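PDB 4XFK: putative branched chain amino acid ABC transporter, periplasmic amino acid-binding protein from Brucella ovis, which probably binds leucine, isoleucine, valine, threonine or alanine in the periplasm as the soluble receptor of an ABC amino-acid transport system. Local coordinates for residues C127-F132 against I325-E330; S265-P270 against F352-Q357; S360-I365 against G373-K378. The protein carries 1 engineered substitution. One frame throughout, in Å; residues are numbered along the deposited sequence. Where two conformers were deposited one is given.

Contact 1 (C127-F132 against I325-E330); sequences CHFYHF and IALAIE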
loop_
_atom_site.group_PDB
_atom_site.type_symbol
_atom_site.label_atom_id
_atom_site.label_comp_id
_atom_site.label_asym_id
_atom_site.label_seq_id
_atom_site.Cartn_x
_atom_site.Cartn_y
_atom_site.Cartn_z
ATOM N N CYS A 127 -7.578 10.194 -11.383
ATOM C CA CYS A 127 -6.385 9.876 -12.164
ATOM C C CYS A 127 -5.865 11.106 -12.902
ATOM O O CYS A 127 -6.658 11.836 -13.506
ATOM C CB CYS A 127 -6.747 8.777 -13.172
ATOM S SG CYS A 127 -5.516 8.406 -14.415
ATOM N N HIS A 128 -4.556 11.340 -12.866
ATOM C CA HIS A 128 -3.941 12.359 -13.712
ATOM C C HIS A 128 -2.492 11.985 -13.975
ATOM O O HIS A 128 -1.938 11.080 -13.333
ATOM C CB HIS A 128 -4.071 13.771 -13.130
ATOM C CG HIS A 128 -3.389 13.956 -11.809
ATOM N ND1 HIS A 128 -2.125 14.498 -11.685
ATOM C CD2 HIS A 128 -3.803 13.671 -10.553
ATOM C CE1 HIS A 128 -1.796 14.539 -10.405
ATOM N NE2 HIS A 128 -2.797 14.043 -9.697
ATOM N N PHE A 129 -1.890 12.671 -14.935
ATOM C CA PHE A 129 -0.605 12.256 -15.474
ATOM C C PHE A 129 0.525 12.310 -14.446
ATOM O O PHE A 129 1.461 11.525 -14.513
ATOM C CB PHE A 129 -0.257 13.098 -16.702
ATOM C CG PHE A 129 1.037 12.709 -17.356
ATOM C CD1 PHE A 129 1.112 11.603 -18.188
ATOM C CD2 PHE A 129 2.178 13.462 -17.147
ATOM C CE1 PHE A 129 2.314 11.251 -18.795
ATOM C CE2 PHE A 129 3.376 13.124 -17.753
ATOM C CZ PHE A 129 3.449 12.012 -18.573
ATOM N N TYR A 130 0.437 13.227 -13.489
ATOM C CA TYR A 130 1.545 13.429 -12.553
ATOM C C TYR A 130 1.367 12.696 -11.223
ATOM O O TYR A 130 2.144 12.898 -10.295
ATOM C CB TYR A 130 1.844 14.927 -12.372
ATOM C CG TYR A 130 2.403 15.554 -13.635
ATOM C CD1 TYR A 130 3.760 15.463 -13.936
ATOM C CD2 TYR A 130 1.572 16.188 -14.553
ATOM C CE1 TYR A 130 4.276 16.017 -15.106
ATOM C CE2 TYR A 130 2.076 16.738 -15.722
ATOM C CZ TYR A 130 3.424 16.648 -15.995
ATOM O OH TYR A 130 3.920 17.200 -17.160
ATOM N N HIS A 131 0.348 11.845 -11.149
ATOM C CA HIS A 131 0.214 10.878 -10.068
ATOM C C HIS A 131 0.574 9.485 -10.586
ATOM O O HIS A 131 0.169 9.089 -11.694
ATOM C CB HIS A 131 -1.216 10.869 -9.506
ATOM C CG HIS A 131 -1.554 9.637 -8.706
ATOM N ND1 HIS A 131 -2.146 8.530 -9.272
ATOM C CD2 HIS A 131 -1.387 9.337 -7.393
ATOM C CE1 HIS A 131 -2.316 7.595 -8.351
ATOM N NE2 HIS A 131 -1.868 8.061 -7.199
ATOM N N PHE A 132 1.327 8.748 -9.771
ATOM C CA PHE A 132 1.628 7.348 -10.041
ATOM C C PHE A 132 1.390 6.560 -8.772
ATOM O O PHE A 132 1.886 6.951 -7.705
ATOM C CB PHE A 132 3.094 7.174 -10.445
ATOM C CG PHE A 132 3.425 7.712 -11.803
ATOM C CD1 PHE A 132 3.694 9.057 -11.985
ATOM C CD2 PHE A 132 3.468 6.864 -12.903
ATOM C CE1 PHE A 132 4.008 9.548 -13.241
ATOM C CE2 PHE A 132 3.793 7.346 -14.154
ATOM C CZ PHE A 132 4.061 8.691 -14.329
ATOM N N ILE A 325 10.738 12.542 -16.441
ATOM C CA ILE A 325 10.755 11.510 -15.410
ATOM C C ILE A 325 9.460 10.688 -15.466
ATOM O O ILE A 325 9.499 9.459 -15.434
ATOM C CB ILE A 325 10.974 12.102 -13.998
ATOM C CG1 ILE A 325 12.389 12.690 -13.891
ATOM C CG2 ILE A 325 10.749 11.038 -12.919
ATOM C CD1 ILE A 325 12.627 13.516 -12.635
ATOM N N ALA A 326 8.328 11.368 -15.602
ATOM C CA ALA A 326 7.038 10.689 -15.679
ATOM C C ALA A 326 6.978 9.705 -16.848
ATOM O O ALA A 326 6.540 8.562 -16.694
ATOM C CB ALA A 326 5.912 11.706 -15.790
ATOM N N LEU A 327 7.426 10.144 -18.020
ATOM C CA LEU A 327 7.447 9.266 -19.186
ATOM C C LEU A 327 8.384 8.086 -18.944
ATOM O O LEU A 327 8.083 6.960 -19.327
ATOM C CB LEU A 327 7.853 10.038 -20.443
ATOM C CG LEU A 327 6.861 11.117 -20.873
ATOM C CD1 LEU A 327 7.489 12.019 -21.936
ATOM C CD2 LEU A 327 5.571 10.501 -21.393
ATOM N N ALA A 328 9.519 8.339 -18.303
ATOM C CA ALA A 328 10.440 7.249 -18.006
ATOM C C ALA A 328 9.806 6.230 -17.044
ATOM O O ALA A 328 10.040 5.031 -17.177
ATOM C CB ALA A 328 11.755 7.781 -17.445
ATOM N N ILE A 329 8.988 6.687 -16.095
ATOM C CA ILE A 329 8.310 5.747 -15.203
ATOM C C ILE A 329 7.344 4.879 -16.009
ATOM O O ILE A 329 7.311 3.666 -15.843
ATOM C CB ILE A 329 7.549 6.450 -14.060
ATOM C CG1 ILE A 329 8.506 7.242 -13.166
ATOM C CG2 ILE A 329 6.797 5.412 -13.216
ATOM C CD1 ILE A 329 7.785 8.187 -12.210
ATOM N N GLU A 330 6.576 5.504 -16.898
ATOM C CA GLU A 330 5.668 4.755 -17.767
ATOM C C GLU A 330 6.388 3.668 -18.552
ATOM O O GLU A 330 5.836 2.585 -18.774
ATOM C CB GLU A 330 4.970 5.688 -18.756
ATOM C CG GLU A 330 3.962 6.630 -18.131
ATOM C CD GLU A 330 3.179 7.408 -19.171
ATOM O OE1 GLU A 330 3.707 7.637 -20.280
ATOM O OE2 GLU A 330 2.022 7.773 -18.895
#
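Phe-132 and Phe-129 hold the helix 322-331 against the edge of a parallel sheet, with Ala-326, Ile-329 and Glu-330 as their main partners. The CB of Phe-132 points toward the helix, and CG lies anti to the carbonyl carbon (chi1 -71°). Its CD2 meets Ile-329 CG2 at 3.6 Å, and CE2 rests near the same methyl, with Glu-330 CG at the ring edge. CE1 touches Ala-326 CB. The tip, CZ, comes to 3.4 Å from Ala-326 O, a carbonyl that also accepts the helical bond from Glu-330 N. Ile-329 CD1 then sits over the centre of one face in a CH-pi contact.

Phe-129 enters from the type I turn His-128 to His-131. Its CE2 lies 3.5 Å from Ala-326 CB, so this one methyl touches both phenylalanine rings. CZ has Leu-327 CD2 at the ring edge, 3.8 Å away. CE1 has Glu-330 OE2 at 3.5 Å, an oblique approach from the same side of the ring as Ala-326 CB, the carboxylate plane standing 83° from that of the ring. That oxygen takes a hydrogen bond from His-348 and a salt bridge from Arg-397, which probably stabilise its negative charge.

No hydrogen bond joins the two segments. Behind them, strand 111-114 lies beside strand 131-133, one of the two edge strands of the five-stranded parallel sheet, and Leu-111 of strand 111-114 touches Phe-132 and Ala-326; helix 296-312 packs on Ile-329 through Phe-306 and Ala-309.

Contact 2 (S265-P270 against F352-Q357); sequences STPFNP and FPMVVQ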
loop_
_atom_site.group_PDB
_atom_site.type_symbol
_atom_site.label_atom_id
_atom_site.label_comp_id
_atom_site.label_asym_id
_atom_site.label_seq_id
_atom_site.Cartn_x
_atom_site.Cartn_y
_atom_site.Cartn_z
ATOM N N SER A 265 -3.338 -10.679 1.655
ATOM C CA SER A 265 -2.744 -10.648 0.322
ATOM C C SER A 265 -1.918 -9.374 0.210
ATOM O O SER A 265 -2.431 -8.277 0.468
ATOM C CB SER A 265 -3.824 -10.668 -0.752
ATOM O OG SER A 265 -3.212 -10.665 -2.032
ATOM N N THR A 266 -0.636 -9.525 -0.129
ATOM C CA THR A 266 0.287 -8.386 -0.198
ATOM C C THR A 266 1.258 -8.564 -1.366
ATOM O O THR A 266 1.321 -9.641 -1.951
ATOM C CB THR A 266 1.135 -8.228 1.088
ATOM O OG1 THR A 266 2.239 -9.129 1.023
ATOM C CG2 THR A 266 0.327 -8.442 2.354
ATOM N N PRO A 267 2.024 -7.512 -1.711
ATOM C CA PRO A 267 2.983 -7.664 -2.812
ATOM C C PRO A 267 4.238 -8.477 -2.474
ATOM O O PRO A 267 5.126 -8.565 -3.320
ATOM C CB PRO A 267 3.402 -6.216 -3.115
ATOM C CG PRO A 267 2.356 -5.355 -2.502
ATOM C CD PRO A 267 1.867 -6.098 -1.311
ATOM N N PHE A 268 4.327 -9.066 -1.286
ATOM C CA PHE A 268 5.597 -9.655 -0.867
ATOM C C PHE A 268 5.465 -10.680 0.258
ATOM O O PHE A 268 4.610 -10.558 1.143
ATOM C CB PHE A 268 6.547 -8.537 -0.416
ATOM C CG PHE A 268 7.839 -9.037 0.171
ATOM C CD1 PHE A 268 8.846 -9.528 -0.647
ATOM C CD2 PHE A 268 8.043 -9.027 1.542
ATOM C CE1 PHE A 268 10.044 -9.997 -0.106
ATOM C CE2 PHE A 268 9.238 -9.495 2.088
ATOM C CZ PHE A 268 10.228 -9.978 1.261
ATOM N N ASN A 269 6.333 -11.682 0.229
ATOM C CA ASN A 269 6.567 -12.508 1.397
ATOM C C ASN A 269 8.014 -12.980 1.291
ATOM O O ASN A 269 8.472 -13.285 0.197
ATOM C CB ASN A 269 5.579 -13.686 1.435
ATOM C CG ASN A 269 5.810 -14.605 2.611
ATOM O OD1 ASN A 269 6.754 -15.389 2.613
ATOM N ND2 ASN A 269 4.944 -14.524 3.617
ATOM N N PRO A 270 8.748 -13.020 2.414
ATOM C CA PRO A 270 10.159 -13.424 2.351
ATOM C C PRO A 270 10.414 -14.768 1.657
ATOM O O PRO A 270 11.487 -14.936 1.078
ATOM C CB PRO A 270 10.558 -13.530 3.825
ATOM C CG PRO A 270 9.656 -12.582 4.524
ATOM C CD PRO A 270 8.354 -12.591 3.768
ATOM N N PHE A 352 2.274 -5.708 -10.795
ATOM C CA PHE A 352 3.198 -6.470 -9.960
ATOM C C PHE A 352 2.472 -7.697 -9.420
ATOM O O PHE A 352 1.246 -7.715 -9.368
ATOM C CB PHE A 352 3.687 -5.601 -8.792
ATOM C CG PHE A 352 2.583 -4.852 -8.100
ATOM C CD1 PHE A 352 1.751 -5.502 -7.189
ATOM C CD2 PHE A 352 2.347 -3.517 -8.382
ATOM C CE1 PHE A 352 0.702 -4.850 -6.594
ATOM C CE2 PHE A 352 1.296 -2.847 -7.775
ATOM C CZ PHE A 352 0.475 -3.514 -6.873
ATOM N N PRO A 353 3.226 -8.730 -9.015
ATOM C CA PRO A 353 2.587 -9.915 -8.433
ATOM C C PRO A 353 2.015 -9.674 -7.035
ATOM O O PRO A 353 2.435 -8.758 -6.321
ATOM C CB PRO A 353 3.731 -10.946 -8.352
ATOM C CG PRO A 353 4.876 -10.358 -9.073
ATOM C CD PRO A 353 4.685 -8.879 -9.133
ATOM N N MET A 354 1.052 -10.515 -6.658
ATOM C CA MET A 354 0.467 -10.515 -5.324
ATOM C C MET A 354 0.588 -11.900 -4.706
ATOM O O MET A 354 0.424 -12.911 -5.381
ATOM C CB MET A 354 -1.002 -10.090 -5.385
ATOM C CG MET A 354 -1.200 -8.613 -5.713
ATOM S SD MET A 354 -0.614 -7.497 -4.404
ATOM C CE MET A 354 -1.917 -7.715 -3.194
ATOM N N VAL A 355 0.872 -11.936 -3.414
ATOM C CA VAL A 355 1.074 -13.182 -2.701
ATOM C C VAL A 355 0.050 -13.296 -1.594
ATOM O O VAL A 355 -0.024 -12.437 -0.711
ATOM C CB VAL A 355 2.471 -13.212 -2.062
ATOM C CG1 VAL A 355 2.768 -14.592 -1.494
ATOM C CG2 VAL A 355 3.497 -12.826 -3.080
ATOM N N VAL A 356 -0.736 -14.366 -1.637
ATOM C CA VAL A 356 -1.719 -14.623 -0.596
ATOM C C VAL A 356 -1.093 -15.547 0.445
ATOM O O VAL A 356 -0.446 -16.539 0.100
ATOM C CB VAL A 356 -3.024 -15.203 -1.167
ATOM C CG1 VAL A 356 -4.119 -15.106 -0.125
ATOM C CG2 VAL A 356 -3.425 -14.428 -2.422
ATOM N N GLN A 357 -1.280 -15.189 1.714
ATOM C CA GLN A 357 -0.513 -15.750 2.822
ATOM C C GLN A 357 -1.417 -16.110 3.993
ATOM O O GLN A 357 -2.410 -15.415 4.257
ATOM C CB GLN A 357 0.516 -14.728 3.303
ATOM C CG GLN A 357 1.514 -14.289 2.236
ATOM C CD GLN A 357 2.066 -12.903 2.489
ATOM O OE1 GLN A 357 2.786 -12.682 3.462
ATOM N NE2 GLN A 357 1.737 -11.959 1.608
HETATM O O HOH W 1 4.987 -7.659 -5.918
#
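Ser-265 and Thr-266 pair antiparallel with Val-356 and Val-355, and the bonds Thr-266 N to Val-355 O (3.0 Å) and Val-355 N to Thr-266 O (2.8 Å) make Thr-266/Val-355 the hydrogen-bonded pair, Ser-265/Val-356 the non-hydrogen-bonded one. This is where a mixed sheet of the periplasmic binding protein fold turns antiparallel: strand 263-266 runs parallel to 240-243 on one side and antiparallel to 350-360 on the other.

Past the pairing, Thr-266 OG1 accepts from Phe-268 N, forming an ST turn. The hydroxyl sits between backbone N and carbonyl carbon (chi1 82°), and it takes a second bond, 2.9 Å, from Gln-357 NE2, which lies with OG1 in its own amide plane. The same NE2 donates its other proton to Val-355 O at 3.0 Å. That carbonyl therefore holds two donors, Thr-266 N and Gln-357 NE2, arriving from opposite faces of its plane. With both N-H groups used, the Gln-357 amide is fixed in rotation, and its OE1 is turned to Asn-269.

On the face with Ser-265 and Val-356, Ser-265 OG meets Met-354 CE at 3.4 Å and bonds outward to Thr-144 of helix 138-152. The bend of Met-354 at chi2 puts SD beside Pro-267, and the bend at chi3 turns CE to that hydroxyl; Phe-352 CE1 approaches Pro-267 CG. A water donates to both Pro-267 O and Pro-353 O, bridging the two chain segments beyond the strand pairing. At the far end, the amides of Asn-269 and Gln-357 stand 86° apart. Asn-269 ND2 reaches Gln-357 OE1 from above the acceptor's carbonyl plane, in a straight bond of 2.8 Å (179° at the hydrogen).

Contact 3 (S360-I365 against G373-K378); sequences SKKARI and GFLPFK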
loop_
_atom_site.group_PDB
_atom_site.type_symbol
_atom_site.label_atom_id
_atom_site.label_comp_id
_atom_site.label_asym_id
_atom_site.label_seq_id
_atom_site.Cartn_x
_atom_site.Cartn_y
_atom_site.Cartn_z
ATOM N N SER A 360 0.665 -19.076 10.151
ATOM C CA SER A 360 1.036 -20.474 10.329
ATOM C C SER A 360 2.347 -20.595 11.087
ATOM O O SER A 360 3.231 -19.751 10.950
ATOM C CB SER A 360 1.190 -21.147 8.963
ATOM O OG SER A 360 1.720 -22.458 9.089
ATOM N N LYS A 361 2.478 -21.658 11.874
ATOM C CA LYS A 361 3.731 -21.935 12.562
ATOM C C LYS A 361 4.807 -22.358 11.570
ATOM O O LYS A 361 5.992 -22.376 11.905
ATOM C CB LYS A 361 3.546 -23.034 13.606
ATOM C CG LYS A 361 2.781 -22.602 14.835
ATOM C CD LYS A 361 2.759 -23.727 15.850
ATOM C CE LYS A 361 2.042 -23.320 17.117
ATOM N NZ LYS A 361 2.132 -24.411 18.118
ATOM N N LYS A 362 4.396 -22.708 10.354
ATOM C CA LYS A 362 5.338 -23.157 9.338
ATOM C C LYS A 362 6.146 -22.006 8.727
ATOM O O LYS A 362 7.161 -22.248 8.089
ATOM C CB LYS A 362 4.615 -23.925 8.231
ATOM C CG LYS A 362 4.003 -25.249 8.679
ATOM C CD LYS A 362 3.155 -25.866 7.571
ATOM C CE LYS A 362 2.487 -27.157 8.029
ATOM N NZ LYS A 362 1.635 -26.956 9.238
ATOM N N ALA A 363 5.708 -20.762 8.915
ATOM C CA ALA A 363 6.407 -19.620 8.332
ATOM C C ALA A 363 7.819 -19.506 8.890
ATOM O O ALA A 363 8.021 -19.632 10.094
ATOM C CB ALA A 363 5.633 -18.343 8.600
ATOM N N ARG A 364 8.790 -19.260 8.014
ATOM C CA ARG A 364 10.179 -19.109 8.439
ATOM C C ARG A 364 10.391 -17.841 9.264
ATOM O O ARG A 364 11.047 -17.871 10.307
ATOM C CB ARG A 364 11.116 -19.096 7.234
ATOM C CG ARG A 364 12.586 -18.954 7.612
ATOM C CD ARG A 364 13.487 -19.319 6.453
ATOM N NE ARG A 364 13.227 -20.678 6.002
ATOM C CZ ARG A 364 13.785 -21.763 6.535
ATOM N NH1 ARG A 364 14.647 -21.644 7.540
ATOM N NH2 ARG A 364 13.485 -22.966 6.061
ATOM N N ILE A 365 9.845 -16.725 8.781
ATOM C CA ILE A 365 9.959 -15.444 9.464
ATOM C C ILE A 365 8.716 -15.256 10.327
ATOM O O ILE A 365 7.596 -15.172 9.811
ATOM C CB ILE A 365 10.076 -14.284 8.454
ATOM C CG1 ILE A 365 11.306 -14.457 7.555
ATOM C CG2 ILE A 365 10.097 -12.941 9.175
ATOM C CD1 ILE A 365 12.580 -14.674 8.301
ATOM N N GLY A 373 3.976 -16.964 11.762
ATOM C CA GLY A 373 4.271 -15.914 10.808
ATOM C C GLY A 373 3.411 -16.090 9.579
ATOM O O GLY A 373 2.528 -16.952 9.535
ATOM N N PHE A 374 3.687 -15.286 8.563
ATOM C CA PHE A 374 2.942 -15.340 7.320
ATOM C C PHE A 374 3.593 -16.301 6.341
ATOM O O PHE A 374 4.748 -16.142 5.973
ATOM C CB PHE A 374 2.785 -13.926 6.759
ATOM C CG PHE A 374 1.889 -13.072 7.606
ATOM C CD1 PHE A 374 2.397 -12.337 8.667
ATOM C CD2 PHE A 374 0.517 -13.058 7.382
ATOM C CE1 PHE A 374 1.554 -11.576 9.476
ATOM C CE2 PHE A 374 -0.321 -12.297 8.183
ATOM C CZ PHE A 374 0.200 -11.557 9.230
ATOM N N LEU A 375 2.834 -17.319 5.945
ATOM C CA LEU A 375 3.312 -18.364 5.050
ATOM C C LEU A 375 2.595 -18.192 3.718
ATOM O O LEU A 375 1.365 -18.205 3.675
ATOM C CB LEU A 375 2.969 -19.733 5.637
ATOM C CG LEU A 375 3.396 -20.953 4.817
ATOM C CD1 LEU A 375 4.880 -21.200 4.984
ATOM C CD2 LEU A 375 2.588 -22.192 5.215
ATOM N N PRO A 376 3.356 -18.019 2.625
ATOM C CA PRO A 376 2.721 -17.836 1.314
ATOM C C PRO A 376 2.118 -19.138 0.791
ATOM O O PRO A 376 2.722 -20.198 0.978
ATOM C CB PRO A 376 3.889 -17.400 0.423
ATOM C CG PRO A 376 5.094 -18.028 1.047
ATOM C CD PRO A 376 4.829 -18.077 2.533
ATOM N N PHE A 377 0.953 -19.067 0.147
ATOM C CA PHE A 377 0.368 -20.268 -0.457
ATOM C C PHE A 377 -0.094 -20.100 -1.907
ATOM O O PHE A 377 -0.418 -21.087 -2.567
ATOM C CB PHE A 377 -0.749 -20.865 0.414
ATOM C CG PHE A 377 -1.949 -19.972 0.589
ATOM C CD1 PHE A 377 -2.949 -19.930 -0.373
ATOM C CD2 PHE A 377 -2.098 -19.205 1.739
ATOM C CE1 PHE A 377 -4.062 -19.120 -0.206
ATOM C CE2 PHE A 377 -3.205 -18.397 1.906
ATOM C CZ PHE A 377 -4.196 -18.366 0.941
ATOM N N LYS A 378 -0.127 -18.865 -2.398
ATOM C CA LYS A 378 -0.518 -18.598 -3.780
ATOM C C LYS A 378 0.076 -17.279 -4.239
ATOM O O LYS A 378 -0.055 -16.268 -3.558
ATOM C CB LYS A 378 -2.048 -18.551 -3.920
ATOM C CG LYS A 378 -2.552 -18.142 -5.305
ATOM C CD LYS A 378 -2.175 -19.168 -6.366
ATOM C CE LYS A 378 -2.704 -18.766 -7.735
ATOM N NZ LYS A 378 -2.306 -19.726 -8.805
HETATM O O HOH W 2 5.520 -13.344 9.462
HETATM O O HOH W 3 6.795 -14.670 6.950
#
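Ser-360 and Gly-373 form an antiparallel hydrogen-bonded pair at the base of the long loop of a beta hairpin formed by strands 350-360 and 373-380. Ser-360 N gives its proton to Gly-373 O at 2.9 Å, and Gly-373 N returns one to Ser-360 O at 3.0 Å.

Directly beyond this pair the chain folds into a type I turn, Ser-360 to Ala-363, which brings Ala-363 back over the partner strand. Its CB lies 3.3 Å from Gly-373 C and also meets Phe-374 O and Leu-375 CB. Gly-373 has no side chain, and a beta carbon there would run into Ile-365 O, so the close passage of the returning chain depends on the bare CA, which makes a CA-H...O contact with that carbonyl. Leu-375 has CG anti to its backbone N (chi1 180°); from there CD2 meets Ser-360 OG and Lys-362 CB, and CD1 lies about 4.0 Å from both Lys-362 O and Ala-363 CA.

Ser-360 also braces the turn: OG, anti to the backbone N, accepts from Lys-362 N at 3.0 Å, an ST turn overlapping the beta turn, whose own closing bond is weak. Outside, Glu-271 receives Arg-364 N, and Asn-269 donates to Phe-374 O, tying the hairpin to the loop after strand 263-266. Farther along, Phe-377 and Lys-378 both face Val-356 in a classic beta bulge.

Two waters bridge Ile-365 of the loop and Phe-374 of the strand: both donate to Ile-365 O, one accepting from Phe-374 N and the other donating to Phe-374 O.

Contacts 2 and 3 belong to one sheet and touch: strand 350-360, paired with 263-266 in contact 2, pairs with 373-380 on its other side, with a probable hydrogen bond from Val-356 N to Lys-378 O, 2.8 Å. Contact 1 lies apart, about 35 Å from contact 3 between centres, and joins the C-terminal part of the chain to the other, parallel sheet. Contacts 1 and 2 are buried but unlike in chemistry, the first aromatic and aliphatic without a hydrogen bond across it, the second held by backbone pairing and side-chain amides. Contact 3, partly buried with one exposed lysine in it, combines a strand pair and a turn with Leu-375 and Ala-363 packing and bridging waters.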